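Local structure of isomerase prhC (5X9J) at residues Ser25-Leu30 against Val102-Lys107; Leu50-Glu55 against Ala139-Ile144; Leu58-Cys63 against Gly143-Phe148; Lys91-Asp96 against Ala114-Thr119; Ile109-Ala114 against Val130-Thr135. The protein acts as an isomerase in the biosynthesis of paraherquonin, a fungal meroterpenoid with a highly congested hexacyclic architecture, and works as a homodimer. One frame throughout, in Å; residues are numbered along the deposited sequence.

Contact 1: Ser25-Leu30 against Val102-Lys107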
# COMPACT_ATOMS: atom_id res chain seq x y z
N SER B 25 20.33 -15.43 -10.04
CA SER B 25 19.71 -14.49 -10.96
C SER B 25 19.45 -13.15 -10.28
O SER B 25 19.51 -13.02 -9.04
CB SER B 25 18.40 -15.06 -11.50
OG SER B 25 17.48 -15.27 -10.44
N THR B 26 19.17 -12.14 -11.10
CA THR B 26 18.74 -10.85 -10.57
C THR B 26 17.47 -11.00 -9.73
O THR B 26 17.35 -10.40 -8.66
CB THR B 26 18.53 -9.84 -11.70
OG1 THR B 26 19.78 -9.61 -12.36
CG2 THR B 26 18.02 -8.50 -11.16
N ARG B 27 16.53 -11.84 -10.18
CA ARG B 27 15.30 -12.03 -9.41
C ARG B 27 15.60 -12.54 -8.01
O ARG B 27 15.04 -12.04 -7.02
CB ARG B 27 14.34 -12.98 -10.14
CG ARG B 27 13.12 -13.37 -9.30
CD ARG B 27 12.09 -14.17 -10.10
NE ARG B 27 11.60 -13.36 -11.19
CZ ARG B 27 10.43 -12.74 -11.21
NH1 ARG B 27 9.56 -12.87 -10.21
NH2 ARG B 27 10.11 -12.00 -12.26
N GLU B 28 16.50 -13.52 -7.89
CA GLU B 28 16.82 -14.08 -6.58
C GLU B 28 17.51 -13.06 -5.70
O GLU B 28 17.22 -12.98 -4.50
CB GLU B 28 17.69 -15.33 -6.74
CG GLU B 28 16.99 -16.46 -7.48
CD GLU B 28 17.92 -17.61 -7.82
OE1 GLU B 28 17.96 -18.60 -7.06
OE2 GLU B 28 18.63 -17.53 -8.84
N LYS B 29 18.44 -12.27 -6.26
CA LYS B 29 19.10 -11.23 -5.48
C LYS B 29 18.10 -10.21 -4.96
O LYS B 29 18.22 -9.73 -3.83
CB LYS B 29 20.16 -10.52 -6.32
CG LYS B 29 21.34 -11.39 -6.77
CD LYS B 29 22.36 -10.52 -7.49
CE LYS B 29 23.12 -11.30 -8.55
NZ LYS B 29 23.96 -10.41 -9.40
N LEU B 30 17.10 -9.85 -5.77
CA LEU B 30 16.12 -8.88 -5.32
C LEU B 30 15.26 -9.46 -4.20
O LEU B 30 14.97 -8.77 -3.22
CB LEU B 30 15.26 -8.41 -6.50
CG LEU B 30 15.96 -7.46 -7.48
CD1 LEU B 30 15.15 -7.28 -8.74
CD2 LEU B 30 16.24 -6.11 -6.83
N VAL B 102 8.53 -8.53 -8.76
CA VAL B 102 9.98 -8.38 -8.92
C VAL B 102 10.29 -7.83 -10.31
O VAL B 102 9.97 -8.47 -11.32
CB VAL B 102 10.72 -9.70 -8.68
CG1 VAL B 102 12.21 -9.44 -8.56
CG2 VAL B 102 10.20 -10.40 -7.43
N ASP B 103 10.94 -6.67 -10.36
CA ASP B 103 11.27 -5.96 -11.61
C ASP B 103 12.78 -6.08 -11.82
O ASP B 103 13.55 -5.24 -11.35
CB ASP B 103 10.80 -4.50 -11.55
CG ASP B 103 10.86 -3.80 -12.93
OD1 ASP B 103 11.65 -4.23 -13.81
OD2 ASP B 103 10.11 -2.80 -13.12
N GLU B 104 13.19 -7.11 -12.57
CA GLU B 104 14.61 -7.39 -12.75
C GLU B 104 15.31 -6.29 -13.55
O GLU B 104 16.42 -5.88 -13.21
CB GLU B 104 14.79 -8.74 -13.42
CG GLU B 104 14.24 -9.91 -12.59
CD GLU B 104 14.00 -11.16 -13.42
OE1 GLU B 104 14.89 -11.53 -14.22
OE2 GLU B 104 12.91 -11.76 -13.29
N ALA B 105 14.65 -5.79 -14.60
CA ALA B 105 15.25 -4.73 -15.41
C ALA B 105 15.45 -3.45 -14.60
O ALA B 105 16.50 -2.80 -14.69
CB ALA B 105 14.39 -4.46 -16.64
N ALA B 106 14.46 -3.07 -13.81
CA ALA B 106 14.56 -1.82 -13.06
C ALA B 106 15.20 -1.99 -11.69
O ALA B 106 15.45 -0.98 -11.03
CB ALA B 106 13.17 -1.18 -12.91
N LYS B 107 15.47 -3.23 -11.26
CA LYS B 107 16.02 -3.51 -9.94
C LYS B 107 15.10 -2.98 -8.83
O LYS B 107 15.54 -2.34 -7.87
CB LYS B 107 17.44 -2.93 -9.79
CG LYS B 107 18.39 -3.27 -10.95
CD LYS B 107 18.75 -4.73 -11.00
CE LYS B 107 19.78 -5.01 -12.09
NZ LYS B 107 19.21 -4.85 -13.45
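Arg27 grips Glu104 side-on, NE and NH2 both donating to the single oxygen OE2, in a salt bridge that ties the first turn of helix 26-43 to the turn leaving strand 101-103; here the helix packs on the sheet of this α+β fold. The NE-OE2 distance is 2.9 Å. Because two N-H groups share one oxygen, neither bond is straight (140° at NE); the carboxylate and guanidinium planes stand 88° apart. Val102 CB lies 3.7 Å from Arg27 NH1, over one face of the guanidinium near its rim. Arg27 gets there because its chain runs extended through chi2 and then bends at chi3 (-62°). Beside this polar grip, Leu30 CD1 meets Val102 CG1 at 3.7 Å, the two side chains running antiparallel past one another, and Thr26 CG2 rests on the CD of Lys107. In the second shell, Ser25 and Glu28 form a capping box that fixes the helix start. The Asx motif of Asp103 holds the turn, its OD1 accepting from Ala106 N. Arg27 NH2 also bridges to Asp103 of the second subunit, and the reciprocal bridge forms, so the contact lies at the dimer interface. Lys107 curls back through bends at chi2 and chi4, and its NZ donates to Glu104 O at 3.0 Å, in the carbonyl plane.

Contact 2: Leu50-Glu55 against Ala139-Ile144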
# COMPACT_ATOMS: atom_id res chain seq x y z
N LEU B 50 21.38 1.15 8.41
CA LEU B 50 22.03 2.17 7.59
C LEU B 50 23.04 1.57 6.62
O LEU B 50 23.20 2.08 5.51
CB LEU B 50 22.68 3.20 8.50
CG LEU B 50 21.58 3.93 9.27
CD1 LEU B 50 22.12 4.67 10.46
CD2 LEU B 50 20.85 4.88 8.33
N ALA B 51 23.70 0.48 7.01
CA ALA B 51 24.66 -0.15 6.13
C ALA B 51 24.01 -0.78 4.91
O ALA B 51 24.68 -1.03 3.90
CB ALA B 51 25.47 -1.20 6.89
N LEU B 52 22.71 -1.08 4.97
CA LEU B 52 22.01 -1.62 3.81
C LEU B 52 21.61 -0.54 2.80
O LEU B 52 21.26 -0.86 1.66
CB LEU B 52 20.78 -2.40 4.27
CG LEU B 52 20.09 -3.27 3.22
CD1 LEU B 52 21.03 -4.35 2.72
CD2 LEU B 52 18.80 -3.86 3.79
N ARG B 53 21.68 0.73 3.18
CA ARG B 53 21.21 1.82 2.33
C ARG B 53 22.37 2.56 1.69
O ARG B 53 23.44 2.70 2.29
CB ARG B 53 20.38 2.81 3.15
CG ARG B 53 19.22 2.15 3.83
CD ARG B 53 18.50 3.12 4.72
NE ARG B 53 17.47 2.42 5.46
CZ ARG B 53 16.31 2.95 5.81
NH1 ARG B 53 16.03 4.22 5.46
NH2 ARG B 53 15.43 2.22 6.49
N THR B 54 22.15 3.05 0.48
CA THR B 54 23.06 4.04 -0.08
C THR B 54 23.03 5.30 0.77
O THR B 54 22.09 5.53 1.54
CB THR B 54 22.67 4.38 -1.51
OG1 THR B 54 21.38 5.01 -1.51
CG2 THR B 54 22.61 3.12 -2.35
N GLU B 55 24.07 6.13 0.63
CA GLU B 55 24.12 7.37 1.39
C GLU B 55 22.97 8.30 1.04
O GLU B 55 22.51 9.07 1.90
CB GLU B 55 25.46 8.09 1.14
CG GLU B 55 26.62 7.53 1.96
CD GLU B 55 27.73 8.56 2.18
OE1 GLU B 55 27.52 9.76 1.86
OE2 GLU B 55 28.82 8.17 2.67
N ALA B 139 22.87 -5.01 -4.12
CA ALA B 139 23.42 -5.18 -2.79
C ALA B 139 22.93 -4.14 -1.80
O ALA B 139 22.95 -4.39 -0.59
CB ALA B 139 24.95 -5.14 -2.83
N LEU B 140 22.46 -2.98 -2.28
CA LEU B 140 22.04 -1.91 -1.39
C LEU B 140 20.66 -1.41 -1.78
O LEU B 140 20.19 -1.60 -2.91
CB LEU B 140 23.04 -0.75 -1.41
CG LEU B 140 24.44 -1.06 -0.88
CD1 LEU B 140 25.41 0.03 -1.31
CD2 LEU B 140 24.43 -1.17 0.62
N VAL B 141 20.01 -0.74 -0.84
CA VAL B 141 18.71 -0.14 -1.07
C VAL B 141 18.92 1.35 -1.30
O VAL B 141 19.56 2.03 -0.48
CB VAL B 141 17.76 -0.40 0.12
CG1 VAL B 141 16.47 0.37 -0.07
CG2 VAL B 141 17.48 -1.92 0.26
N ASP B 142 18.40 1.86 -2.42
CA ASP B 142 18.55 3.27 -2.77
C ASP B 142 17.25 4.05 -2.64
O ASP B 142 17.28 5.29 -2.64
CB ASP B 142 19.09 3.40 -4.20
CG ASP B 142 19.45 4.85 -4.59
OD1 ASP B 142 20.08 5.58 -3.80
OD2 ASP B 142 19.08 5.25 -5.72
N GLY B 143 16.11 3.37 -2.52
CA GLY B 143 14.83 4.01 -2.31
C GLY B 143 13.84 3.07 -1.64
O GLY B 143 13.85 1.87 -1.91
N ILE B 144 13.01 3.61 -0.75
CA ILE B 144 12.02 2.84 -0.01
C ILE B 144 10.70 3.59 -0.06
O ILE B 144 10.64 4.78 0.27
CB ILE B 144 12.44 2.63 1.46
CG1 ILE B 144 13.80 1.95 1.55
CG2 ILE B 144 11.38 1.82 2.23
CD1 ILE B 144 14.53 2.19 2.87
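Leu52 O receives the backbone N-H of Val141 at 2.8 Å, and two residues on Thr54 N donates to Val141 O at 2.9 Å. These two bonds flank Arg53, which pairs in parallel with Val141 and makes a short, weakly bonded strand beside strand 141-148. The tightest side-chain packing is on the Arg53 side: Ile144 CD1 sits over the centre of the guanidinium, 3.5 Å from Arg53 CZ, the two side chains meeting at about a right angle. An extended chain from CG to NE carries the flat group that far. Leu52 CG touches Val141 CG2 more loosely, at 4.2 Å. On the more exposed side the contact is mostly a methyl on backbone, Leu140 CD2 lying 3.3 Å from Ala51 O, while exposed Ala51 and Ala139 add little. There Thr54 OG1, placed by chi1 of 65°, donates to the anti lone pair of Asp142 OD1, 2.7 Å away. Asp142 and Gly143 together face Gln133 in a classic beta bulge. Around the contact, Leu52 leans on Leu33 and Ile40 and Arg53 packs on Asn73 and Thr76, so the short strand runs alongside strand 141-148, with helix 26-43 touching Leu52 and helix 73-86 touching Arg53.

Contact 3: Leu58-Cys63 against Gly143-Phe148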
# COMPACT_ATOMS: atom_id res chain seq x y z
N LEU B 58 16.37 7.55 0.23
CA LEU B 58 15.22 8.24 0.79
C LEU B 58 14.10 7.25 1.07
O LEU B 58 13.88 6.32 0.30
CB LEU B 58 14.72 9.33 -0.17
CG LEU B 58 15.67 10.51 -0.38
CD1 LEU B 58 15.14 11.43 -1.48
CD2 LEU B 58 15.85 11.27 0.93
N THR B 59 13.39 7.47 2.18
CA THR B 59 12.21 6.69 2.55
C THR B 59 10.97 7.55 2.36
O THR B 59 10.87 8.64 2.93
CB THR B 59 12.30 6.22 4.01
OG1 THR B 59 13.48 5.43 4.19
CG2 THR B 59 11.07 5.37 4.37
N TYR B 60 10.01 7.05 1.59
CA TYR B 60 8.74 7.73 1.36
C TYR B 60 7.62 6.95 2.04
O TYR B 60 7.32 5.83 1.64
CB TYR B 60 8.42 7.84 -0.13
CG TYR B 60 9.45 8.55 -0.97
CD1 TYR B 60 10.59 7.88 -1.40
CD2 TYR B 60 9.28 9.87 -1.36
CE1 TYR B 60 11.53 8.51 -2.19
CE2 TYR B 60 10.22 10.52 -2.16
CZ TYR B 60 11.35 9.83 -2.56
OH TYR B 60 12.30 10.43 -3.34
N GLN B 61 6.99 7.56 3.04
CA GLN B 61 5.73 7.03 3.55
C GLN B 61 4.62 7.53 2.64
O GLN B 61 4.57 8.72 2.31
CB GLN B 61 5.51 7.47 4.99
CG GLN B 61 6.68 7.16 5.92
CD GLN B 61 6.83 5.67 6.18
OE1 GLN B 61 7.94 5.12 6.10
NE2 GLN B 61 5.72 5.01 6.49
N CYS B 62 3.72 6.63 2.23
CA CYS B 62 2.80 6.93 1.14
C CYS B 62 1.33 7.00 1.57
O CYS B 62 0.45 6.91 0.72
CB CYS B 62 2.97 5.90 0.03
SG CYS B 62 4.59 5.97 -0.77
N CYS B 63 1.05 7.15 2.86
CA CYS B 63 -0.32 7.40 3.28
C CYS B 63 -0.49 8.89 3.51
O CYS B 63 0.13 9.44 4.44
CB CYS B 63 -0.67 6.62 4.54
SG CYS B 63 -0.66 4.83 4.27
N GLY B 143 16.11 3.37 -2.52
CA GLY B 143 14.83 4.01 -2.31
C GLY B 143 13.84 3.07 -1.64
O GLY B 143 13.85 1.87 -1.91
N ILE B 144 13.01 3.61 -0.75
CA ILE B 144 12.02 2.84 -0.01
C ILE B 144 10.70 3.59 -0.06
O ILE B 144 10.64 4.78 0.27
CB ILE B 144 12.44 2.63 1.46
CG1 ILE B 144 13.80 1.95 1.55
CG2 ILE B 144 11.38 1.82 2.23
CD1 ILE B 144 14.53 2.19 2.87
N TRP B 145 9.65 2.90 -0.50
CA TRP B 145 8.28 3.41 -0.42
C TRP B 145 7.50 2.47 0.48
O TRP B 145 7.58 1.25 0.32
CB TRP B 145 7.63 3.49 -1.80
CG TRP B 145 8.32 4.47 -2.71
CD1 TRP B 145 7.91 5.74 -3.02
CD2 TRP B 145 9.55 4.26 -3.43
NE1 TRP B 145 8.82 6.33 -3.88
CE2 TRP B 145 9.82 5.44 -4.15
CE3 TRP B 145 10.44 3.18 -3.53
CZ2 TRP B 145 10.95 5.58 -4.96
CZ3 TRP B 145 11.56 3.32 -4.33
CH2 TRP B 145 11.81 4.52 -5.04
N GLU B 146 6.75 3.02 1.42
CA GLU B 146 5.99 2.19 2.34
C GLU B 146 4.53 2.62 2.40
O GLU B 146 4.24 3.80 2.56
CB GLU B 146 6.57 2.22 3.76
CG GLU B 146 5.70 1.42 4.73
CD GLU B 146 6.24 1.33 6.16
OE1 GLU B 146 6.53 0.18 6.59
OE2 GLU B 146 6.37 2.38 6.85
N PHE B 147 3.64 1.65 2.27
CA PHE B 147 2.23 1.80 2.56
C PHE B 147 1.91 0.99 3.81
O PHE B 147 2.39 -0.13 3.96
CB PHE B 147 1.36 1.27 1.43
CG PHE B 147 1.43 2.09 0.20
CD1 PHE B 147 2.53 1.99 -0.64
CD2 PHE B 147 0.40 2.96 -0.11
CE1 PHE B 147 2.60 2.76 -1.79
CE2 PHE B 147 0.46 3.73 -1.25
CZ PHE B 147 1.56 3.64 -2.10
N PHE B 148 1.08 1.54 4.68
CA PHE B 148 0.71 0.82 5.89
C PHE B 148 -0.76 1.11 6.12
O PHE B 148 -1.35 1.95 5.44
CB PHE B 148 1.56 1.26 7.09
CG PHE B 148 1.59 2.76 7.26
CD1 PHE B 148 2.54 3.52 6.60
CD2 PHE B 148 0.64 3.40 8.03
CE1 PHE B 148 2.55 4.89 6.72
CE2 PHE B 148 0.63 4.77 8.15
CZ PHE B 148 1.59 5.53 7.50
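Gln61 NE2 donates to Glu146 OE2 at 2.7 Å with an N-H...O angle of 162°, the acceptor lying in the amide plane and offering its anti lone pair. The two side chains run side by side, but the amide and carboxylate planes are 81° apart. A bend at chi2 (-70°) of Gln61 swings the amide over toward strand 141-148, where NE2 also comes within 3.2 Å of Phe148 CE1. Beneath these groups strands 57-61 and 141-148 pair in parallel, with axes 4.6 Å apart at closest approach. The backbone bonds alternate: Tyr60 N reaches Ile144 O, Glu146 N reaches Tyr60 O, and Cys62 N reaches Glu146 O. Thr59 also bonds to the backbone of Leu71. The mixed sheet with its packed helices is consistent with an NTF2-like α+β fold. On the face bearing Tyr60 and Trp145, the phenol ring and the five-membered indole ring are nearly parallel but slid apart, their centroids 4.5 Å from each other. Past the strand end, Cys62 CB lies over the face of the Phe147 ring, 3.5 Å from its centroid. Cys63 SG stands above the centre of the Phe148 ring at 3.9 Å, close to the normal. Thr99 of the second subunit packs on Trp145, and Leu129 of that subunit on Phe147.

Contact 4: Lys91-Asp96 against Ala114-Thr119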
# COMPACT_ATOMS: atom_id res chain seq x y z
N LYS B 91 8.94 -6.66 15.39
CA LYS B 91 9.12 -7.67 14.35
C LYS B 91 8.58 -7.14 13.03
O LYS B 91 7.57 -6.43 13.02
CB LYS B 91 8.40 -8.97 14.72
CG LYS B 91 8.89 -9.65 16.01
CD LYS B 91 7.93 -10.77 16.44
CE LYS B 91 8.37 -11.42 17.77
NZ LYS B 91 9.66 -12.16 17.65
N PHE B 92 9.23 -7.51 11.93
CA PHE B 92 8.84 -7.07 10.59
C PHE B 92 9.19 -8.21 9.64
O PHE B 92 10.34 -8.65 9.61
CB PHE B 92 9.58 -5.78 10.21
CG PHE B 92 9.00 -5.05 9.01
CD1 PHE B 92 9.51 -5.27 7.73
CD2 PHE B 92 8.00 -4.11 9.16
CE1 PHE B 92 9.00 -4.59 6.62
CE2 PHE B 92 7.49 -3.42 8.06
CZ PHE B 92 7.98 -3.67 6.79
N TRP B 93 8.20 -8.72 8.90
CA TRP B 93 8.45 -9.90 8.09
C TRP B 93 7.57 -9.89 6.85
O TRP B 93 6.46 -9.34 6.86
CB TRP B 93 8.21 -11.20 8.89
CG TRP B 93 6.76 -11.41 9.31
CD1 TRP B 93 5.84 -12.21 8.70
CD2 TRP B 93 6.09 -10.83 10.45
NE1 TRP B 93 4.64 -12.16 9.38
CE2 TRP B 93 4.77 -11.33 10.46
CE3 TRP B 93 6.49 -9.95 11.46
CZ2 TRP B 93 3.84 -10.96 11.43
CZ3 TRP B 93 5.55 -9.59 12.43
CH2 TRP B 93 4.25 -10.09 12.40
N ILE B 94 8.07 -10.52 5.78
CA ILE B 94 7.32 -10.62 4.53
C ILE B 94 6.20 -11.64 4.68
O ILE B 94 6.39 -12.72 5.26
CB ILE B 94 8.27 -10.99 3.37
CG1 ILE B 94 9.35 -9.94 3.22
CG2 ILE B 94 7.49 -11.13 2.07
CD1 ILE B 94 10.26 -10.19 2.04
N ILE B 95 5.02 -11.28 4.19
CA ILE B 95 3.86 -12.16 4.15
C ILE B 95 3.43 -12.34 2.70
O ILE B 95 3.78 -11.54 1.82
CB ILE B 95 2.67 -11.61 4.98
CG1 ILE B 95 2.22 -10.25 4.42
CG2 ILE B 95 3.04 -11.51 6.46
CD1 ILE B 95 0.92 -9.68 5.04
N ASP B 96 2.65 -13.39 2.47
CA ASP B 96 1.93 -13.59 1.21
C ASP B 96 2.89 -13.47 0.02
O ASP B 96 2.71 -12.66 -0.89
CB ASP B 96 0.77 -12.59 1.10
CG ASP B 96 -0.17 -12.89 -0.08
OD1 ASP B 96 -0.19 -14.05 -0.54
OD2 ASP B 96 -0.89 -11.96 -0.53
N ALA B 114 4.24 -7.62 7.21
CA ALA B 114 3.51 -7.38 8.44
C ALA B 114 4.51 -6.99 9.51
O ALA B 114 5.70 -7.30 9.42
CB ALA B 114 2.70 -8.61 8.88
N CYS B 115 4.03 -6.28 10.52
CA CYS B 115 4.87 -5.90 11.64
C CYS B 115 4.04 -5.96 12.92
O CYS B 115 2.80 -5.93 12.89
CB CYS B 115 5.47 -4.50 11.48
SG CYS B 115 4.24 -3.20 11.38
N SER B 116 4.75 -6.06 14.03
CA SER B 116 4.13 -6.11 15.35
C SER B 116 5.12 -5.61 16.38
O SER B 116 6.34 -5.62 16.16
CB SER B 116 3.67 -7.52 15.71
OG SER B 116 4.77 -8.42 15.71
N ALA B 117 4.58 -5.16 17.50
CA ALA B 117 5.39 -4.67 18.61
C ALA B 117 4.51 -4.56 19.84
O ALA B 117 3.30 -4.35 19.74
CB ALA B 117 6.04 -3.32 18.31
N ASP B 118 5.14 -4.73 21.00
CA ASP B 118 4.56 -4.23 22.24
C ASP B 118 4.93 -2.77 22.39
O ASP B 118 6.04 -2.36 22.03
CB ASP B 118 5.07 -5.06 23.43
CG ASP B 118 4.51 -6.45 23.43
OD1 ASP B 118 3.26 -6.59 23.43
OD2 ASP B 118 5.30 -7.41 23.38
N THR B 119 3.99 -1.96 22.86
CA THR B 119 4.25 -0.54 23.01
C THR B 119 3.64 -0.05 24.32
O THR B 119 2.82 -0.72 24.94
CB THR B 119 3.65 0.30 21.86
OG1 THR B 119 2.24 0.43 22.07
CG2 THR B 119 3.92 -0.33 20.48
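Trp93 lays its indole over the neighbouring strand: Ala114 O lies over one face of the ring near its rim, 3.4 Å from CE3, and Ala114 CB makes a CH-pi contact, 4.0 Å from the centroid of the six-membered ring. At the indole edge, near its plane, Ser116 OG is 3.6 Å from CZ3. The chi1 of 65° sets CG between the backbone N and the carbonyl carbon, which turns the ring over Ala114 of strand 108-119. The Phe92 ring emerges on the other face of the sheet, where its CD2 meets Cys115 CB at 3.5 Å. Ile95 CG2 completes the packing on Ala114 CB. The two strands are antiparallel, their axes 165° apart in direction. Lys91 with Ser116 and Trp93 with Ala114 are hydrogen-bonded pairs, each joined by two backbone bonds, such as Ala114 N to Trp93 O at 2.8 Å. Phe92 with Cys115 is the non-hydrogen-bonded pair between them. Behind Phe92 lie Cys38 and Ile41 of helix 26-43, and its N donates to Ser42 OG. The chemistry is divided by face: Phe92 joins the apolar packing between sheet and helix, whereas the solvent-facing side is covered by an exposed indole lying over Ala114, with Ser116 OG at its edge.

Contact 5: Ile109-Ala114 against Val130-Thr135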
# COMPACT_ATOMS: atom_id res chain seq x y z
N ILE B 109 11.54 -4.10 -6.31
CA ILE B 109 10.74 -5.19 -5.81
C ILE B 109 9.66 -4.62 -4.90
O ILE B 109 9.92 -3.73 -4.09
CB ILE B 109 11.62 -6.25 -5.10
CG1 ILE B 109 10.77 -7.43 -4.61
CG2 ILE B 109 12.44 -5.62 -3.95
CD1 ILE B 109 11.63 -8.69 -4.24
N ALA B 110 8.45 -5.13 -5.06
CA ALA B 110 7.34 -4.75 -4.20
C ALA B 110 6.89 -5.99 -3.45
O ALA B 110 6.73 -7.05 -4.06
CB ALA B 110 6.17 -4.16 -5.00
N PHE B 111 6.70 -5.87 -2.14
CA PHE B 111 6.29 -7.03 -1.37
C PHE B 111 5.38 -6.60 -0.23
O PHE B 111 5.45 -5.48 0.26
CB PHE B 111 7.50 -7.80 -0.81
CG PHE B 111 8.43 -6.97 0.04
CD1 PHE B 111 8.27 -6.92 1.42
CD2 PHE B 111 9.47 -6.26 -0.54
CE1 PHE B 111 9.15 -6.18 2.20
CE2 PHE B 111 10.33 -5.51 0.22
CZ PHE B 111 10.18 -5.48 1.61
N ARG B 112 4.52 -7.52 0.18
CA ARG B 112 3.67 -7.33 1.34
C ARG B 112 4.42 -7.75 2.59
O ARG B 112 5.18 -8.72 2.59
CB ARG B 112 2.39 -8.15 1.20
CG ARG B 112 1.49 -7.72 0.06
CD ARG B 112 0.25 -8.61 0.05
NE ARG B 112 -0.66 -8.28 1.14
CZ ARG B 112 -1.78 -8.94 1.40
NH1 ARG B 112 -2.13 -9.99 0.66
NH2 ARG B 112 -2.56 -8.55 2.41
N ALA B 113 4.23 -6.99 3.67
CA ALA B 113 4.90 -7.26 4.92
C ALA B 113 3.93 -7.02 6.07
O ALA B 113 2.91 -6.34 5.92
CB ALA B 113 6.16 -6.40 5.10
N ALA B 114 4.24 -7.62 7.21
CA ALA B 114 3.51 -7.38 8.44
C ALA B 114 4.51 -6.99 9.51
O ALA B 114 5.70 -7.30 9.42
CB ALA B 114 2.70 -8.61 8.88
N VAL B 130 5.72 -2.66 0.71
CA VAL B 130 7.03 -2.01 0.63
C VAL B 130 7.51 -2.13 -0.81
O VAL B 130 7.43 -3.21 -1.40
CB VAL B 130 8.05 -2.63 1.60
CG1 VAL B 130 9.43 -1.97 1.41
CG2 VAL B 130 7.57 -2.48 3.06
N ILE B 131 8.00 -1.03 -1.37
CA ILE B 131 8.73 -1.07 -2.63
C ILE B 131 10.17 -0.70 -2.34
O ILE B 131 10.43 0.33 -1.71
CB ILE B 131 8.12 -0.13 -3.67
CG1 ILE B 131 6.67 -0.50 -3.96
CG2 ILE B 131 8.98 -0.15 -4.96
CD1 ILE B 131 5.97 0.47 -4.95
N LEU B 132 11.11 -1.50 -2.82
CA LEU B 132 12.52 -1.18 -2.73
C LEU B 132 13.09 -0.89 -4.11
O LEU B 132 12.81 -1.61 -5.07
CB LEU B 132 13.33 -2.31 -2.09
CG LEU B 132 12.87 -2.76 -0.70
CD1 LEU B 132 13.71 -3.96 -0.23
CD2 LEU B 132 12.97 -1.62 0.30
N GLN B 133 13.87 0.18 -4.20
CA GLN B 133 14.73 0.42 -5.35
C GLN B 133 16.13 -0.03 -4.94
O GLN B 133 16.70 0.51 -3.98
CB GLN B 133 14.74 1.90 -5.75
CG GLN B 133 15.81 2.23 -6.80
CD GLN B 133 15.46 1.67 -8.16
OE1 GLN B 133 14.50 2.11 -8.78
NE2 GLN B 133 16.23 0.68 -8.62
N ALA B 134 16.65 -1.03 -5.62
CA ALA B 134 17.98 -1.53 -5.30
C ALA B 134 19.01 -0.84 -6.17
O ALA B 134 18.69 -0.29 -7.23
CB ALA B 134 18.04 -3.04 -5.50
N THR B 135 20.26 -0.88 -5.72
CA THR B 135 21.36 -0.53 -6.60
C THR B 135 21.50 -1.58 -7.70
O THR B 135 20.85 -2.63 -7.68
CB THR B 135 22.68 -0.44 -5.84
OG1 THR B 135 22.85 -1.62 -5.05
CG2 THR B 135 22.69 0.78 -4.96
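Phe111 and Val130 form a hydrogen-bonded antiparallel pair, and so do Ile109 and Leu132, within the beta hairpin of strands 108-119 and 124-134. Four backbone bonds hold the two pairs. Val130 N to Phe111 O is the straightest, at 2.9 Å and 176°, and Leu132 N to Ile109 O is the shortest, at 2.8 Å. Between the pairs lies the non-hydrogen-bonded pair Ala110 and Ile131. It is drawn to 4.2 Å between its CA atoms, and CA-H...O contacts run from Ala110 to Val130 O and from Ile131 to Ile109 O. Aromatic packing comes from Phe111: Val130 CB lies over a face of its ring, 3.9 Å from the centroid, while Leu132 CD1 meets the edge at 3.7 Å from CE2. A chi1 of 57° swings this ring over strand 124-134. Among aliphatic groups, Ile109 CG2 rests on Leu132 CB at 3.9 Å, and on the other face Ala110 CB touches Ile131 CG1. Phe111 also packs on Ala34 and Cys38 of helix 26-43; Ala110 packs on Ala110 of the second subunit. All six touching residues are buried and the polar bonds between the segments are all backbone ones, consistent with the register being set mainly by the strands, while apolar side chains fill both the helix-facing and dimer-facing sides.

How the contacts relate
Contact 5 is the fully buried one; the others are partly buried, with exposed residues in contacts 2 and 4. Contacts 4 and 5 share strand 108-119 and are joined by the salt bridge between Asp96 and Arg112, while contacts 2 and 3 share strand 141-148. Backbone bonds from Gln133 and Ile131 carry contact 5 into that strand, so four contacts extend across one sheet. Contact 1, at its margin, joins a helix start to the turn after a strand, without strand pairing. It holds the inter-segment salt bridge and meets the second subunit by charge, whereas contacts 3 and 5 meet it by packing. Contacts 3, 4 and 5 add aromatic packing; contact 2 mixes polar and apolar groups.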